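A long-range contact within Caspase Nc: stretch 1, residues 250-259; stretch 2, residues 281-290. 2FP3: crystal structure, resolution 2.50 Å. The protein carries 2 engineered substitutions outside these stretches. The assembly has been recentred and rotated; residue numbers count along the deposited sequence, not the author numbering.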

# COMPACT_ATOMS: atom_id res chain seq x y z
N ASP A 250 8.27 6.60 13.65
CA ASP A 250 8.37 7.49 12.50
C ASP A 250 6.96 7.81 12.01
O ASP A 250 6.01 7.09 12.33
OD1 ASP A 250 8.75 8.41 9.67
OD2 ASP A 250 10.84 7.90 10.10
N THR A 251 6.82 8.88 11.24
CA THR A 251 5.52 9.28 10.72
C THR A 251 4.86 8.22 9.83
O THR A 251 3.65 7.99 9.92
CB THR A 251 5.62 10.61 9.94
OG1 THR A 251 6.71 10.54 9.01
CG2 THR A 251 5.84 11.77 10.89
N GLY A 252 5.65 7.58 8.98
CA GLY A 252 5.11 6.55 8.11
C GLY A 252 4.60 5.36 8.91
O GLY A 252 3.56 4.78 8.59
N SER A 253 5.35 4.99 9.95
CA SER A 253 4.98 3.88 10.82
C SER A 253 3.66 4.19 11.52
O SER A 253 2.83 3.30 11.72
CB SER A 253 6.07 3.62 11.86
OG SER A 253 7.30 3.26 11.24
N TRP A 254 3.48 5.46 11.88
CA TRP A 254 2.26 5.89 12.55
C TRP A 254 1.12 5.89 11.53
O TRP A 254 -0.02 5.54 11.85
CB TRP A 254 2.45 7.30 13.13
CG TRP A 254 1.44 7.65 14.15
CD1 TRP A 254 0.56 8.70 14.11
CD2 TRP A 254 1.17 6.96 15.38
NE1 TRP A 254 -0.23 8.70 15.23
CE2 TRP A 254 0.12 7.64 16.03
CE3 TRP A 254 1.72 5.82 15.99
CZ2 TRP A 254 -0.40 7.23 17.26
CZ3 TRP A 254 1.20 5.41 17.22
CH2 TRP A 254 0.16 6.11 17.84
N TYR A 255 1.44 6.29 10.31
CA TYR A 255 0.49 6.29 9.21
C TYR A 255 0.02 4.85 9.00
O TYR A 255 -1.18 4.57 8.96
CB TYR A 255 1.16 6.79 7.93
CG TYR A 255 0.31 6.64 6.70
CD1 TYR A 255 -0.63 7.61 6.36
CD2 TYR A 255 0.44 5.53 5.88
CE1 TYR A 255 -1.42 7.48 5.23
CE2 TYR A 255 -0.35 5.39 4.73
CZ TYR A 255 -1.28 6.37 4.41
OH TYR A 255 -2.02 6.28 3.26
N ILE A 256 0.98 3.95 8.85
CA ILE A 256 0.69 2.53 8.65
C ILE A 256 -0.14 1.93 9.78
O ILE A 256 -1.11 1.21 9.52
CB ILE A 256 1.99 1.71 8.52
CG1 ILE A 256 2.62 1.98 7.16
CG2 ILE A 256 1.69 0.23 8.66
CD1 ILE A 256 3.96 1.32 7.00
N GLN A 257 0.25 2.20 11.02
CA GLN A 257 -0.49 1.65 12.15
C GLN A 257 -1.93 2.14 12.16
O GLN A 257 -2.86 1.35 12.31
CB GLN A 257 0.20 2.01 13.46
CG GLN A 257 1.59 1.39 13.60
CD GLN A 257 1.57 -0.12 13.45
OE1 GLN A 257 2.36 -0.69 12.69
NE2 GLN A 257 0.67 -0.78 14.17
N LYS A 258 -2.10 3.45 11.99
CA LYS A 258 -3.43 4.05 12.00
C LYS A 258 -4.24 3.48 10.84
O LYS A 258 -5.45 3.26 10.95
CB LYS A 258 -3.32 5.57 11.86
CG LYS A 258 -4.53 6.30 12.40
CD LYS A 258 -4.74 6.01 13.88
CE LYS A 258 -6.06 6.58 14.38
NZ LYS A 258 -6.30 6.33 15.83
N PHE A 259 -3.56 3.25 9.72
CA PHE A 259 -4.21 2.68 8.54
C PHE A 259 -4.78 1.30 8.85
O PHE A 259 -5.95 1.02 8.58
CB PHE A 259 -3.22 2.57 7.39
CG PHE A 259 -3.78 1.89 6.18
CD1 PHE A 259 -4.89 2.41 5.53
CD2 PHE A 259 -3.21 0.71 5.71
CE1 PHE A 259 -5.43 1.76 4.42
CE2 PHE A 259 -3.75 0.06 4.60
CZ PHE A 259 -4.86 0.58 3.96
N GLU A 281 -6.94 11.84 8.58
CA GLU A 281 -7.50 12.71 9.60
C GLU A 281 -6.98 12.26 10.96
O GLU A 281 -6.61 13.07 11.80
CB GLU A 281 -9.02 12.60 9.58
CG GLU A 281 -9.69 13.49 10.60
CD GLU A 281 -10.94 12.86 11.15
OE1 GLU A 281 -10.83 11.85 11.89
OE2 GLU A 281 -12.04 13.37 10.84
N ALA A 282 -6.97 10.94 11.14
CA ALA A 282 -6.51 10.33 12.39
C ALA A 282 -5.05 10.61 12.66
O ALA A 282 -4.70 11.21 13.68
CB ALA A 282 -6.75 8.84 12.33
N VAL A 283 -4.19 10.18 11.75
CA VAL A 283 -2.75 10.38 11.89
C VAL A 283 -2.43 11.86 12.06
O VAL A 283 -1.42 12.23 12.66
CB VAL A 283 -1.99 9.82 10.66
CG1 VAL A 283 -2.37 10.59 9.41
CG2 VAL A 283 -0.49 9.87 10.89
N GLY A 284 -3.30 12.72 11.53
CA GLY A 284 -3.09 14.15 11.63
C GLY A 284 -3.39 14.72 13.00
O GLY A 284 -2.58 15.44 13.57
N ASN A 285 -4.57 14.40 13.52
CA ASN A 285 -4.97 14.89 14.83
C ASN A 285 -4.13 14.23 15.92
O ASN A 285 -4.52 13.21 16.48
CB ASN A 285 -6.46 14.58 15.07
CG ASN A 285 -6.97 15.17 16.38
OD1 ASN A 285 -8.11 14.92 16.78
ND2 ASN A 285 -6.14 15.97 17.04
N LYS A 286 -2.97 14.82 16.21
CA LYS A 286 -2.09 14.27 17.23
C LYS A 286 -0.95 15.21 17.61
O LYS A 286 -1.15 16.42 17.77
CB LYS A 286 -1.53 12.93 16.77
CG LYS A 286 -0.62 13.02 15.56
CD LYS A 286 0.03 11.68 15.26
CE LYS A 286 0.82 11.16 16.46
NZ LYS A 286 1.94 12.07 16.85
N ARG A 287 0.24 14.64 17.75
CA ARG A 287 1.43 15.40 18.14
C ARG A 287 2.57 15.33 17.12
O ARG A 287 2.55 14.51 16.20
CB ARG A 287 1.92 14.89 19.49
CG ARG A 287 2.08 13.38 19.54
CD ARG A 287 2.34 12.86 20.94
NE ARG A 287 2.38 11.40 20.96
CZ ARG A 287 2.58 10.67 22.06
NH1 ARG A 287 2.75 11.26 23.23
NH2 ARG A 287 2.61 9.34 21.98
N THR A 288 3.55 16.21 17.30
CA THR A 288 4.74 16.30 16.46
C THR A 288 4.54 16.09 14.95
O THR A 288 5.30 15.35 14.32
CB THR A 288 5.84 15.33 16.96
OG1 THR A 288 7.01 15.47 16.15
CG2 THR A 288 5.36 13.89 16.90
N LYS A 289 3.55 16.77 14.37
CA LYS A 289 3.26 16.67 12.94
C LYS A 289 1.98 17.41 12.57
O LYS A 289 1.49 17.30 11.45
CB LYS A 289 3.15 15.21 12.49
CG LYS A 289 1.95 14.46 13.05
CD LYS A 289 1.89 13.02 12.52
CE LYS A 289 3.08 12.20 12.99
NZ LYS A 289 3.02 10.79 12.50
N LYS A 290 1.44 18.15 13.53
CA LYS A 290 0.21 18.90 13.33
C LYS A 290 0.54 20.39 13.23
O LYS A 290 0.16 21.18 14.09
CB LYS A 290 -0.75 18.65 14.50
CG LYS A 290 -2.16 19.20 14.31
CD LYS A 290 -3.04 18.85 15.50
CE LYS A 290 -4.49 19.26 15.28
NZ LYS A 290 -4.64 20.73 15.06

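A helix in stretch 1 packs against the end of another helix and the irregular segment that follows it in stretch 2. The contact is small, burying 377 Å² over both sides, and no hydrogen bond crosses it; the two segments meet mostly through side chains, with a few backbone atoms joining in. The backbones come closest at Tyr255 and Val283, whose CA atoms are 5.9 Å apart, and are farther apart at Thr251 and Lys289, whose CA atoms are 8.0 Å apart; the Lys289 side chain reaches across this wider part.

Asp250 occupies the N-cap position, and the helix starts with the bond from Trp254 N to Asp250 O (3.0 Å). The regular bonding that follows, such as Tyr255 N to Thr251 O (2.8 Å) and Lys258 N to Trp254 O (3.0 Å), places Thr251, Trp254, Tyr255 and Lys258 along the side that meets stretch 2. Thr251 offers its methyl group, with CG2 3.4 Å from Lys289 NZ. This is a packing contact; the Thr251 hydroxyl is hydrogen-bonded elsewhere in the structure.

Trp254 is the centre of the contact. Its CA-to-CB bond points toward stretch 2, and its t rotamer (chi1 -163°) sets the indole among Val283, Lys286 and Lys289. Trp254 CD1 meets Val283 CG2 at 3.6 Å, an apolar pairing. Lys286 CE comes within 2.9 Å of Trp254 NE1, a very tight approach in which the carbon can accept no hydrogen bond from the indole nitrogen. Farther along the same side chain, Lys286 NZ sits 4.7 Å from the centroid of the Trp254 five-membered ring, 29° off the ring normal: an off-centre cation-pi interaction, in which the positive charge faces the electron-rich indole. That ammonium is also held within its own stretch, where Lys286 NZ donates to Arg287 O at 2.6 Å. At the other end of the tryptophan side chain, Trp254 CB lies 3.6 Å from Lys289 NZ, although Lys289 is poorly ordered.

Tyr255 turns its CA-to-CB bond sideways and contributes mainly through its backbone, with CA 4.1 Å from Val283 CG2. The same valine methyl therefore touches both Trp254 and Tyr255.

One turn after Trp254, Lys258 points its CA-to-CB bond toward stretch 2 and packs through its aliphatic chain. Lys258 CE is 3.1 Å from Ala282 CB, close for two carbons, and Lys258 CG is 3.9 Å from Val283 N. The lysine chain thus lies against the Ala282 methyl and the Val283 backbone nitrogen.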